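Side-chain contacts in putative transcriptional regulator (Bacillus cytotoxicus NVH 391-98, PDB 3K4H), which probably acts as a LacI-type transcriptional regulator, binding a glucose-containing glycan between the two lobes of its periplasmic-binding-protein-like fold and probably responding to it in DNA binding: residues Thr199-Gly204 and Leu240-Val245; Arg147-Gly152 and Val225-Ala230; Gln86-His89 and Pro94-Leu97; Glu107-Asp112 and Val259-Asn264. All coordinates share one frame; numbering follows the deposited sequence.

Contact 1: Thr199-Gly204 and Leu240-Val245; sequences TDDLIG and LSTVDV. With GLC (alpha-D-glucopyranose), chain C.
Behind one wall of the glycan pocket, Asp201 in the first turn of helix 201-213 meets Thr242 on strand 241-244, while its neighbour Asp200 faces the sugar. The two side chains cross at about a right angle, and Thr242 OG1 donates to Asp201 OD1 at 2.7 Å. This bond is doubtful in detail, since OD1 crowds Ser226 in the model and its position is less certain than most. The other carboxylate oxygen, OD2, accepts from Ala230 N, a tie for the buried acid that does not depend on OD1. Leu240 gives the contact its apolar part: its CD1 lies 4.5 Å from Gly204 CA, a closeness allowed by the missing side chain of the glycine, and has Asp201 OD1 as a neighbour at 4.0 Å.

Asp200 does two jobs. As N-cap residue it takes Leu202 N on OD2 at 2.6 Å, nearly along the C-O axis. CG, anti to the backbone N (chi1 -176°), puts the carboxylate between the helix start and the sugar, with OD2 to the cap and OD1 to the ligand. The anomeric hydroxyl O1 of the chain C glucose donates to that OD1 at 2.7 Å, and Asn25 ND2 binds the same oxygen. Aspartate suits the place because its short carboxylate can cap a helix and grip a hydroxyl at once; the cap probably holds it in the orientation the sugar needs.

Strand 241-244 runs between strands 223-227 and 277-279 in its sheet. Helix 231-235 borders the contact through Ser233, which touches both Asp201 and Leu240, and Ile203 of helix 201-213 leans on strand 134-138.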
loop_
_atom_site.group_PDB
_atom_site.type_symbol
_atom_site.label_atom_id
_atom_site.label_comp_id
_atom_site.label_asym_id
_atom_site.label_seq_id
_atom_site.Cartn_x
_atom_site.Cartn_y
_atom_site.Cartn_z
ATOM N N THR A 199 4.555 7.359 -17.560
ATOM C CA THR A 199 4.124 7.593 -16.181
ATOM C C THR A 199 3.120 8.748 -16.067
ATOM O O THR A 199 2.616 9.007 -14.984
ATOM C CB THR A 199 5.309 7.864 -15.274
ATOM O OG1 THR A 199 6.080 8.936 -15.827
ATOM C CG2 THR A 199 6.185 6.629 -15.159
ATOM N N ASP A 200 2.806 9.391 -17.199
ATOM C CA ASP A 200 1.858 10.500 -17.257
ATOM C C ASP A 200 1.201 10.644 -18.647
ATOM O O ASP A 200 1.894 10.664 -19.663
ATOM C CB ASP A 200 2.595 11.793 -16.898
ATOM C CG ASP A 200 1.680 12.996 -16.827
ATOM O OD1 ASP A 200 1.536 13.509 -15.708
ATOM O OD2 ASP A 200 1.110 13.436 -17.858
ATOM N N ASP A 201 -0.123 10.798 -18.681
ATOM C CA ASP A 201 -0.877 10.989 -19.926
ATOM C C ASP A 201 -0.326 12.060 -20.860
ATOM O O ASP A 201 -0.401 11.908 -22.075
ATOM C CB ASP A 201 -2.354 11.253 -19.627
ATOM C CG ASP A 201 -3.129 9.968 -19.340
ATOM O OD1 ASP A 201 -2.507 8.894 -19.348
ATOM O OD2 ASP A 201 -4.355 9.996 -19.117
ATOM N N LEU A 202 0.225 13.144 -20.318
ATOM C CA LEU A 202 0.817 14.168 -21.184
ATOM C C LEU A 202 1.876 13.558 -22.071
ATOM O O LEU A 202 1.931 13.858 -23.263
ATOM C CB LEU A 202 1.411 15.331 -20.398
ATOM C CG LEU A 202 0.350 16.359 -20.008
ATOM C CD1 LEU A 202 0.988 17.586 -19.339
ATOM C CD2 LEU A 202 -0.571 16.736 -21.205
ATOM N N ILE A 203 2.699 12.701 -21.472
ATOM C CA ILE A 203 3.786 12.030 -22.151
ATOM C C ILE A 203 3.208 10.977 -23.096
ATOM O O ILE A 203 3.726 10.765 -24.178
ATOM C CB ILE A 203 4.723 11.351 -21.136
ATOM C CG1 ILE A 203 5.126 12.350 -20.040
ATOM C CG2 ILE A 203 5.952 10.779 -21.838
ATOM C CD1 ILE A 203 5.953 11.767 -18.902
ATOM N N GLY A 204 2.128 10.325 -22.674
ATOM C CA GLY A 204 1.436 9.342 -23.491
ATOM C C GLY A 204 0.935 10.005 -24.748
ATOM O O GLY A 204 1.106 9.489 -25.856
ATOM N N LEU A 240 -6.284 6.117 -25.419
ATOM C CA LEU A 240 -5.189 5.567 -24.639
ATOM C C LEU A 240 -5.486 4.681 -23.487
ATOM O O LEU A 240 -6.214 5.046 -22.636
ATOM C CB LEU A 240 -4.513 6.721 -23.990
ATOM C CG LEU A 240 -3.140 7.203 -24.298
ATOM C CD1 LEU A 240 -2.888 8.193 -23.274
ATOM C CD2 LEU A 240 -2.215 6.137 -24.133
ATOM N N SER A 241 -4.846 3.536 -23.412
ATOM C CA SER A 241 -4.924 2.734 -22.234
ATOM C C SER A 241 -4.196 3.464 -21.179
ATOM O O SER A 241 -3.146 3.954 -21.399
ATOM C CB SER A 241 -4.236 1.447 -22.495
ATOM O OG SER A 241 -4.791 0.882 -23.614
ATOM N N THR A 242 -4.742 3.512 -19.999
ATOM C CA THR A 242 -4.185 4.376 -19.016
ATOM C C THR A 242 -4.539 3.870 -17.674
ATOM O O THR A 242 -5.476 3.184 -17.544
ATOM C CB THR A 242 -4.795 5.689 -19.232
ATOM O OG1 THR A 242 -3.986 6.691 -18.673
ATOM C CG2 THR A 242 -6.037 5.709 -18.595
ATOM N N VAL A 243 -3.846 4.242 -16.640
ATOM C CA VAL A 243 -4.274 3.728 -15.380
ATOM C C VAL A 243 -4.971 4.814 -14.651
ATOM O O VAL A 243 -4.403 5.828 -14.449
ATOM C CB VAL A 243 -3.098 3.409 -14.525
ATOM C CG1 VAL A 243 -3.520 3.032 -13.200
ATOM C CG2 VAL A 243 -2.296 2.358 -15.103
ATOM N N ASP A 244 -6.205 4.578 -14.238
ATOM C CA ASP A 244 -6.959 5.545 -13.495
ATOM C C ASP A 244 -6.490 5.384 -12.128
ATOM O O ASP A 244 -6.372 4.336 -11.635
ATOM C CB ASP A 244 -8.445 5.329 -13.560
ATOM C CG ASP A 244 -9.203 6.459 -12.969
ATOM O OD1 ASP A 244 -8.851 6.898 -11.886
ATOM O OD2 ASP A 244 -10.131 6.942 -13.589
ATOM N N VAL A 245 -6.211 6.483 -11.523
ATOM C CA VAL A 245 -5.417 6.578 -10.338
ATOM C C VAL A 245 -6.246 7.413 -9.339
ATOM O O VAL A 245 -5.801 7.730 -8.247
ATOM C CB VAL A 245 -4.082 7.219 -10.764
ATOM C CG1 VAL A 245 -3.974 8.691 -10.356
ATOM C CG2 VAL A 245 -2.920 6.410 -10.315
HETATM C C1 GLC C . 1.707 14.015 -12.746
HETATM C C2 GLC C . 1.987 14.973 -11.599
HETATM C C3 GLC C . 2.517 14.204 -10.410
HETATM C C4 GLC C . 1.422 13.226 -10.025
HETATM C C5 GLC C . 1.275 12.189 -11.140
HETATM C C6 GLC C . 0.110 11.231 -10.827
HETATM O O1 GLC C . 2.925 13.650 -13.341
HETATM O O2 GLC C . 2.952 15.913 -12.003
HETATM O O3 GLC C . 2.855 15.101 -9.370
HETATM O O4 GLC C . 1.704 12.573 -8.807
HETATM O O5 GLC C . 1.030 12.821 -12.383
HETATM O O6 GLC C . 0.295 9.950 -11.386
#

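Contact 2: Arg147-Gly152 and Val225-Ala230; sequences RDRLAG and VSFNNA. With GLC (alpha-D-glucopyranose), chain C.
Arg149 and Phe227 bury the most surface here, with a smaller share from Asn228. The guanidinium of Arg149 lies flat on one face of the Phe227 ring, the planes only 12° apart and the centres separated by 3.9 Å. NE lies 3.4 Å from Phe227 CE1, offset toward the rim, whereas Phe227 CD1 sits over the middle of the guanidinium. The methylene before it joins the same face: CD stands 3.7 Å from the ring centroid in a CH-pi contact. Arg149 thus covers the ring with both its charge and its aliphatic stem, a combination of cation-pi and hydrophobic contact to which arginine is well suited. CG is anti to the carbonyl carbon (chi1 -81°), and the chain then runs extended to NE, carrying the head from helix 144-159 across to the end of strand 223-227.

Stacking on a face leaves the edge of the guanidinium for the sugar. NH1 and NH2 both donate to O6 of the chain C glucose, at 2.8 Å and 2.9 Å, a two-pronged grip with the hydroxyl oxygen in the guanidinium plane. NH2 has a further partner in Asn115 OD1, which helps to fix the rotation of the head. Asn228, in the loop just after the strand, brings its side chain up to the same hydroxymethyl group. The site lies in the cleft between two lobes, where sugar-binding proteins of this fold hold their ligand, and here the phenylalanine backs the arginine rather than the sugar.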
loop_
_atom_site.group_PDB
_atom_site.type_symbol
_atom_site.label_atom_id
_atom_site.label_comp_id
_atom_site.label_asym_id
_atom_site.label_seq_id
_atom_site.Cartn_x
_atom_site.Cartn_y
_atom_site.Cartn_z
ATOM N N ARG A 147 10.163 6.924 -9.277
ATOM C CA ARG A 147 11.002 5.826 -8.828
ATOM C C ARG A 147 10.177 4.575 -8.631
ATOM O O ARG A 147 10.619 3.488 -8.987
ATOM C CB ARG A 147 11.707 6.163 -7.515
ATOM C CG ARG A 147 13.148 6.523 -7.614
ATOM C CD ARG A 147 13.776 6.275 -6.253
ATOM N NE ARG A 147 15.088 6.911 -6.128
ATOM C CZ ARG A 147 15.294 8.217 -5.919
ATOM N NH1 ARG A 147 14.282 9.078 -5.814
ATOM N NH2 ARG A 147 16.543 8.664 -5.823
ATOM N N ASP A 148 8.999 4.726 -8.037
ATOM C CA ASP A 148 8.149 3.588 -7.724
ATOM C C ASP A 148 7.646 2.912 -8.985
ATOM O O ASP A 148 7.703 1.676 -9.096
ATOM C CB ASP A 148 6.929 4.020 -6.910
ATOM C CG ASP A 148 7.228 4.209 -5.443
ATOM O OD1 ASP A 148 6.424 4.895 -4.782
ATOM O OD2 ASP A 148 8.246 3.677 -4.941
ATOM N N ARG A 149 7.126 3.732 -9.914
ATOM C CA ARG A 149 6.617 3.249 -11.195
ATOM C C ARG A 149 7.723 2.562 -11.988
ATOM O O ARG A 149 7.529 1.436 -12.467
ATOM C CB ARG A 149 5.913 4.352 -11.968
ATOM C CG ARG A 149 4.513 4.526 -11.452
ATOM C CD ARG A 149 3.747 5.625 -12.106
ATOM N NE ARG A 149 2.577 5.935 -11.292
ATOM C CZ ARG A 149 1.855 7.047 -11.368
ATOM N NH1 ARG A 149 2.156 7.987 -12.235
ATOM N NH2 ARG A 149 0.823 7.227 -10.560
ATOM N N LEU A 150 8.896 3.187 -12.058
ATOM C CA LEU A 150 10.067 2.465 -12.510
ATOM C C LEU A 150 10.278 1.138 -11.795
ATOM O O LEU A 150 10.461 0.115 -12.435
ATOM C CB LEU A 150 11.327 3.303 -12.391
ATOM C CG LEU A 150 12.520 2.603 -13.037
ATOM C CD1 LEU A 150 12.200 2.157 -14.467
ATOM C CD2 LEU A 150 13.742 3.489 -13.029
ATOM N N ALA A 151 10.259 1.155 -10.467
ATOM C CA ALA A 151 10.648 -0.017 -9.673
ATOM C C ALA A 151 9.751 -1.215 -9.959
ATOM O O ALA A 151 10.237 -2.304 -10.152
ATOM C CB ALA A 151 10.656 0.323 -8.195
ATOM N N GLY A 152 8.443 -0.986 -10.001
ATOM C CA GLY A 152 7.454 -2.023 -10.289
ATOM C C GLY A 152 7.554 -2.634 -11.671
ATOM O O GLY A 152 7.403 -3.833 -11.820
ATOM N N VAL A 225 0.921 2.058 -22.725
ATOM C CA VAL A 225 0.066 2.297 -21.576
ATOM C C VAL A 225 0.613 3.511 -20.842
ATOM O O VAL A 225 1.844 3.686 -20.784
ATOM C CB VAL A 225 0.043 1.141 -20.590
ATOM C CG1 VAL A 225 -0.967 1.442 -19.501
ATOM C CG2 VAL A 225 -0.327 -0.153 -21.286
ATOM N N SER A 226 -0.252 4.326 -20.278
ATOM C CA SER A 226 0.114 5.504 -19.536
ATOM C C SER A 226 -0.690 5.594 -18.269
ATOM O O SER A 226 -1.453 4.750 -17.958
ATOM C CB SER A 226 -0.100 6.740 -20.357
ATOM O OG SER A 226 -0.902 7.634 -19.659
ATOM N N PHE A 227 -0.525 6.657 -17.530
ATOM C CA PHE A 227 -1.123 6.783 -16.229
ATOM C C PHE A 227 -1.931 8.031 -16.080
ATOM O O PHE A 227 -1.662 8.992 -16.678
ATOM C CB PHE A 227 -0.042 6.888 -15.198
ATOM C CG PHE A 227 0.359 5.620 -14.612
ATOM C CD1 PHE A 227 -0.154 5.203 -13.456
ATOM C CD2 PHE A 227 1.315 4.873 -15.175
ATOM C CE1 PHE A 227 0.243 4.044 -12.927
ATOM C CE2 PHE A 227 1.690 3.721 -14.632
ATOM C CZ PHE A 227 1.160 3.314 -13.521
ATOM N N ASN A 228 -2.911 7.991 -15.213
ATOM C CA ASN A 228 -3.751 9.108 -14.837
ATOM C C ASN A 228 -5.073 9.409 -15.501
ATOM O O ASN A 228 -5.825 10.121 -14.959
ATOM C CB ASN A 228 -2.962 10.345 -15.172
ATOM C CG ASN A 228 -1.916 10.690 -14.176
ATOM O OD1 ASN A 228 -1.252 11.680 -14.324
ATOM N ND2 ASN A 228 -1.762 9.898 -13.173
ATOM N N ASN A 229 -5.467 8.781 -16.567
ATOM C CA ASN A 229 -6.805 9.020 -17.027
ATOM C C ASN A 229 -7.273 10.414 -17.325
ATOM O O ASN A 229 -8.356 10.777 -16.997
ATOM C CB ASN A 229 -7.777 8.358 -16.116
ATOM C CG ASN A 229 -9.086 8.167 -16.743
ATOM O OD1 ASN A 229 -9.311 8.568 -17.845
ATOM N ND2 ASN A 229 -9.968 7.563 -16.038
ATOM N N ALA A 230 -6.459 11.199 -17.960
ATOM C CA ALA A 230 -6.847 12.522 -18.328
ATOM C C ALA A 230 -7.935 12.484 -19.320
ATOM O O ALA A 230 -7.994 11.646 -20.150
ATOM C CB ALA A 230 -5.743 13.206 -18.914
HETATM C C1 GLC C . 1.707 14.015 -12.746
HETATM C C2 GLC C . 1.987 14.973 -11.599
HETATM C C3 GLC C . 2.517 14.204 -10.410
HETATM C C4 GLC C . 1.422 13.226 -10.025
HETATM C C5 GLC C . 1.275 12.189 -11.140
HETATM C C6 GLC C . 0.110 11.231 -10.827
HETATM O O1 GLC C . 2.925 13.650 -13.341
HETATM O O2 GLC C . 2.952 15.913 -12.003
HETATM O O3 GLC C . 2.855 15.101 -9.370
HETATM O O4 GLC C . 1.704 12.573 -8.807
HETATM O O5 GLC C . 1.030 12.821 -12.383
HETATM O O6 GLC C . 0.295 9.950 -11.386
#

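Contact 3: Gln86-His89 and Pro94-Leu97; sequences QYLH and PFVL
The Phe95 ring meets Leu88 CB and the backbone N of His89 obliquely, neither squarely over a face nor at an edge. Its CD1 lies 3.7 Å from Leu88 CB, and its CE1 is 4.3 Å from His89 N. The imidazole of His89 takes little part and rests against Arg104 and Glu107. The pair closes the beta-alpha-beta unit of strand 72-75, helix 83-90 and strand 95-98, where the helix links two parallel strands and packs over their sheet.

A hydrophobic pairing suits this layer. Leu88 points from the inner side of the helix and also reaches Ile73 of the first strand and Val61 and Val65 of helix 54-66, so it is shared between the sheet and a second helix. Phe95, at the start of its strand, has CG placed between the backbone N and the carbonyl carbon (chi1 77°), which lifts the ring off the strand toward the helix. Val96, next in the strand, points to the other side of the sheet and touches Leu258 of helix 247-264. One branch of Leu88, CD1, is turned to the root of the aromatic side chain, 3.7 Å from Phe95 CG and 3.6 Å from Phe95 CB.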
loop_
_atom_site.group_PDB
_atom_site.type_symbol
_atom_site.label_atom_id
_atom_site.label_comp_id
_atom_site.label_asym_id
_atom_site.label_seq_id
_atom_site.Cartn_x
_atom_site.Cartn_y
_atom_site.Cartn_z
ATOM N N GLN A 86 11.802 19.318 5.160
ATOM C CA GLN A 86 12.760 19.550 6.257
ATOM C C GLN A 86 12.280 20.730 7.077
ATOM O O GLN A 86 12.340 20.701 8.302
ATOM C CB GLN A 86 14.216 19.793 5.785
ATOM C CG GLN A 86 15.222 18.616 5.951
ATOM C CD GLN A 86 15.244 17.942 7.363
ATOM O OE1 GLN A 86 14.849 16.769 7.511
ATOM N NE2 GLN A 86 15.719 18.676 8.386
ATOM N N TYR A 87 11.770 21.751 6.399
ATOM C CA TYR A 87 11.353 22.952 7.067
ATOM C C TYR A 87 10.155 22.691 7.942
ATOM O O TYR A 87 10.168 23.031 9.133
ATOM C CB TYR A 87 11.038 24.073 6.076
ATOM C CG TYR A 87 10.480 25.305 6.757
ATOM C CD1 TYR A 87 9.106 25.549 6.776
ATOM C CD2 TYR A 87 11.323 26.206 7.426
ATOM C CE1 TYR A 87 8.587 26.675 7.433
ATOM C CE2 TYR A 87 10.816 27.330 8.077
ATOM C CZ TYR A 87 9.448 27.563 8.077
ATOM O OH TYR A 87 8.921 28.665 8.716
ATOM N N LEU A 88 9.122 22.100 7.353
ATOM C CA LEU A 88 7.869 21.901 8.054
ATOM C C LEU A 88 8.067 20.935 9.201
ATOM O O LEU A 88 7.480 21.114 10.267
ATOM C CB LEU A 88 6.773 21.402 7.110
ATOM C CG LEU A 88 6.312 22.286 5.944
ATOM C CD1 LEU A 88 5.223 21.577 5.186
ATOM C CD2 LEU A 88 5.816 23.649 6.423
ATOM N N HIS A 89 8.903 19.920 8.992
ATOM C CA HIS A 89 9.173 18.949 10.051
ATOM C C HIS A 89 9.857 19.589 11.249
ATOM O O HIS A 89 9.451 19.370 12.384
ATOM C CB HIS A 89 9.988 17.759 9.551
ATOM C CG HIS A 89 10.414 16.831 10.645
ATOM N ND1 HIS A 89 9.530 15.992 11.295
ATOM C CD2 HIS A 89 11.627 16.618 11.216
ATOM C CE1 HIS A 89 10.183 15.301 12.216
ATOM N NE2 HIS A 89 11.458 15.657 12.184
ATOM N N PRO A 94 1.821 21.352 10.897
ATOM C CA PRO A 94 1.042 20.207 10.404
ATOM C C PRO A 94 0.982 20.148 8.887
ATOM O O PRO A 94 0.573 21.111 8.250
ATOM C CB PRO A 94 -0.371 20.435 10.980
ATOM C CG PRO A 94 -0.330 21.666 11.740
ATOM C CD PRO A 94 0.950 22.405 11.436
ATOM N N PHE A 95 1.391 19.025 8.306
ATOM C CA PHE A 95 1.313 18.849 6.866
ATOM C C PHE A 95 1.051 17.408 6.446
ATOM O O PHE A 95 1.222 16.471 7.222
ATOM C CB PHE A 95 2.586 19.339 6.203
ATOM C CG PHE A 95 3.732 18.384 6.336
ATOM C CD1 PHE A 95 4.587 18.449 7.440
ATOM C CD2 PHE A 95 3.960 17.413 5.357
ATOM C CE1 PHE A 95 5.637 17.566 7.568
ATOM C CE2 PHE A 95 5.011 16.530 5.478
ATOM C CZ PHE A 95 5.854 16.601 6.593
ATOM N N VAL A 96 0.680 17.246 5.174
ATOM C CA VAL A 96 0.326 15.937 4.622
ATOM C C VAL A 96 0.895 15.796 3.214
ATOM O O VAL A 96 0.893 16.773 2.452
ATOM C CB VAL A 96 -1.214 15.791 4.570
ATOM C CG1 VAL A 96 -1.625 14.835 3.469
ATOM C CG2 VAL A 96 -1.760 15.334 5.905
ATOM N N LEU A 97 1.369 14.602 2.868
ATOM C CA LEU A 97 1.854 14.331 1.500
ATOM C C LEU A 97 0.816 13.708 0.565
ATOM O O LEU A 97 -0.030 12.911 1.006
ATOM C CB LEU A 97 3.070 13.404 1.514
ATOM C CG LEU A 97 4.504 13.908 1.594
ATOM C CD1 LEU A 97 5.457 12.822 1.183
ATOM C CD2 LEU A 97 4.673 15.028 0.641
#

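Contact 4: Glu107-Asp112 and Val259-Asn264; sequences EITYVD and VDKVEN. With GLC (alpha-D-glucopyranose), chain B.
Thr109 and Lys261 bring helix 247-264 and the segment 107-112 together with their CA atoms 8.8 Å apart, a gap that a long side chain has to bridge. Lys261 does so. CG anti to the backbone N (chi1 -170°) starts a chain that stays extended through CE and bends only at the last torsion, so that NZ donates to Thr109 OG1 at 3.2 Å. The two side chains run alongside each other from opposite ends, and CD of the lysine passes 4.0 Å from Thr109 OG1. Threonine offers a hydroxyl acceptor on a short, beta-branched side chain that suits an extended backbone.

Strand 110-112 lies between strands 95-98 and 271-273 in the parallel sheet of one lobe of the periplasmic-binding-protein-like fold, and the helix carrying Lys261 flanks that sheet, although it follows strand 241-244 of the other lobe. The second subunit lies close to this helix: Asp260 makes a long, weak ion pair with Lys256 of that chain. At the far end of the strand the acid Asp112 belongs to the glycan pocket. O4 of the chain B glucose donates to Asp112 OD1 at 3.0 Å, and Asn113 OD1 and Asn115 ND2 bind the same sugar.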
loop_
_atom_site.group_PDB
_atom_site.type_symbol
_atom_site.label_atom_id
_atom_site.label_comp_id
_atom_site.label_asym_id
_atom_site.label_seq_id
_atom_site.Cartn_x
_atom_site.Cartn_y
_atom_site.Cartn_z
ATOM N N GLU A 107 6.750 8.664 10.428
ATOM C CA GLU A 107 6.533 10.027 10.954
ATOM C C GLU A 107 5.572 10.911 10.139
ATOM O O GLU A 107 4.899 11.783 10.698
ATOM C CB GLU A 107 7.873 10.753 11.141
ATOM C CG GLU A 107 8.593 10.431 12.443
ATOM C CD GLU A 107 10.105 10.632 12.354
ATOM O OE1 GLU A 107 10.597 11.644 12.906
ATOM O OE2 GLU A 107 10.800 9.784 11.734
ATOM N N ILE A 108 5.523 10.689 8.826
ATOM C CA ILE A 108 4.760 11.538 7.910
ATOM C C ILE A 108 3.431 10.902 7.513
ATOM O O ILE A 108 3.396 9.707 7.184
ATOM C CB ILE A 108 5.579 11.804 6.642
ATOM C CG1 ILE A 108 6.917 12.447 7.004
ATOM C CG2 ILE A 108 4.801 12.674 5.633
ATOM C CD1 ILE A 108 8.030 12.177 5.980
ATOM N N THR A 109 2.378 11.687 7.412
ATOM C CA THR A 109 1.109 11.168 6.935
ATOM C C THR A 109 0.920 11.462 5.475
ATOM O O THR A 109 1.019 12.563 5.067
ATOM C CB THR A 109 -0.013 11.831 7.617
ATOM O OG1 THR A 109 0.276 11.873 8.999
ATOM C CG2 THR A 109 -1.221 11.053 7.427
ATOM N N TYR A 110 0.655 10.453 4.685
ATOM C CA TYR A 110 0.588 10.637 3.282
ATOM C C TYR A 110 -0.500 9.863 2.605
ATOM O O TYR A 110 -0.972 8.936 3.138
ATOM C CB TYR A 110 1.941 10.366 2.689
ATOM C CG TYR A 110 2.323 8.948 2.626
ATOM C CD1 TYR A 110 1.902 8.170 1.610
ATOM C CD2 TYR A 110 3.144 8.397 3.556
ATOM C CE1 TYR A 110 2.251 6.902 1.532
ATOM C CE2 TYR A 110 3.496 7.116 3.487
ATOM C CZ TYR A 110 3.045 6.367 2.471
ATOM O OH TYR A 110 3.397 5.061 2.381
ATOM N N VAL A 111 -0.914 10.314 1.436
ATOM C CA VAL A 111 -1.915 9.677 0.610
ATOM C C VAL A 111 -1.291 9.275 -0.702
ATOM O O VAL A 111 -0.528 9.994 -1.227
ATOM C CB VAL A 111 -3.019 10.605 0.329
ATOM C CG1 VAL A 111 -4.055 9.917 -0.350
ATOM C CG2 VAL A 111 -3.534 11.108 1.549
ATOM N N ASP A 112 -1.527 8.077 -1.178
ATOM C CA ASP A 112 -0.856 7.628 -2.367
ATOM C C ASP A 112 -1.601 6.535 -3.024
ATOM O O ASP A 112 -2.525 6.080 -2.497
ATOM C CB ASP A 112 0.523 7.163 -2.009
ATOM C CG ASP A 112 1.424 7.082 -3.164
ATOM O OD1 ASP A 112 1.131 7.664 -4.181
ATOM O OD2 ASP A 112 2.442 6.438 -3.055
ATOM N N VAL A 259 -6.852 17.982 7.899
ATOM C CA VAL A 259 -7.735 18.674 8.824
ATOM C C VAL A 259 -7.812 17.878 10.117
ATOM O O VAL A 259 -7.812 18.438 11.211
ATOM C CB VAL A 259 -9.136 18.906 8.197
ATOM C CG1 VAL A 259 -10.162 19.322 9.221
ATOM C CG2 VAL A 259 -9.044 19.980 7.135
ATOM N N ASP A 260 -7.841 16.561 9.992
ATOM C CA ASP A 260 -7.853 15.702 11.166
ATOM C C ASP A 260 -6.575 15.984 11.961
ATOM O O ASP A 260 -6.622 16.295 13.143
ATOM C CB ASP A 260 -7.963 14.239 10.747
ATOM C CG ASP A 260 -7.926 13.293 11.911
ATOM O OD1 ASP A 260 -8.757 13.408 12.849
ATOM O OD2 ASP A 260 -7.052 12.412 11.881
ATOM N N LYS A 261 -5.443 15.939 11.274
ATOM C CA LYS A 261 -4.148 16.240 11.872
ATOM C C LYS A 261 -4.135 17.612 12.527
ATOM O O LYS A 261 -3.559 17.773 13.597
ATOM C CB LYS A 261 -3.068 16.167 10.806
ATOM C CG LYS A 261 -1.651 16.229 11.333
ATOM C CD LYS A 261 -0.681 15.549 10.356
ATOM C CE LYS A 261 0.729 15.637 10.875
ATOM N NZ LYS A 261 1.435 14.361 10.657
ATOM N N VAL A 262 -4.726 18.571 11.860
ATOM C CA VAL A 262 -4.761 19.880 12.418
ATOM C C VAL A 262 -5.696 20.027 13.546
ATOM O O VAL A 262 -5.347 20.546 14.563
ATOM C CB VAL A 262 -5.243 20.833 11.396
ATOM C CG1 VAL A 262 -5.563 22.065 12.011
ATOM C CG2 VAL A 262 -4.222 21.055 10.421
ATOM N N GLU A 263 -6.937 19.671 13.356
ATOM C CA GLU A 263 -7.789 19.730 14.493
ATOM C C GLU A 263 -7.580 18.827 15.681
ATOM O O GLU A 263 -7.671 19.267 16.791
ATOM C CB GLU A 263 -9.208 19.693 14.024
ATOM C CG GLU A 263 -9.451 20.814 13.127
ATOM C CD GLU A 263 -10.805 20.842 12.647
ATOM O OE1 GLU A 263 -11.539 19.921 12.954
ATOM O OE2 GLU A 263 -11.144 21.773 11.947
ATOM N N ASN A 264 -7.318 17.555 15.478
ATOM C CA ASN A 264 -7.058 16.748 16.640
ATOM C C ASN A 264 -5.835 17.029 17.441
ATOM O O ASN A 264 -5.806 16.959 18.646
ATOM C CB ASN A 264 -7.364 15.299 16.411
ATOM C CG ASN A 264 -8.825 15.087 16.216
ATOM O OD1 ASN A 264 -9.568 16.038 16.099
ATOM N ND2 ASN A 264 -9.254 13.852 16.194
HETATM C C1 GLC B . 0.875 12.855 -7.686
HETATM C C2 GLC B . 1.808 13.198 -6.544
HETATM C C3 GLC B . 2.663 11.967 -6.293
HETATM C C4 GLC B . 1.778 10.753 -5.952
HETATM C C5 GLC B . 0.719 10.552 -7.011
HETATM C C6 GLC B . -0.227 9.468 -6.554
HETATM O O2 GLC B . 2.618 14.283 -6.935
HETATM O O3 GLC B . 3.613 12.320 -5.313
HETATM O O4 GLC B . 2.489 9.559 -6.028
HETATM O O5 GLC B . 0.040 11.768 -7.302
HETATM O O6 GLC B . 0.020 8.366 -7.385
#

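How the contacts relate
The four contacts fall into two pairs, one in each lobe, with the glycan between them. Contacts 1 and 2 have centres 7 Å apart and share the chain C glucose: Asp200 holds its O1 and Arg149 its O6. They touch directly, Asn229 ND2, in the loop after strand 223-227, meeting Asp244 OD2 at 2.5 Å. Contacts 3 and 4, centres 10 Å apart, are joined by backbone bonds such as Val111 N to Leu97 O at 2.8 Å. Contact 4 reaches the chain B glucose through Asp112, and its nearest atoms are about 5 Å from contact 2, whereas Phe95 of contact 3 stays about 12 Å from bound glucose.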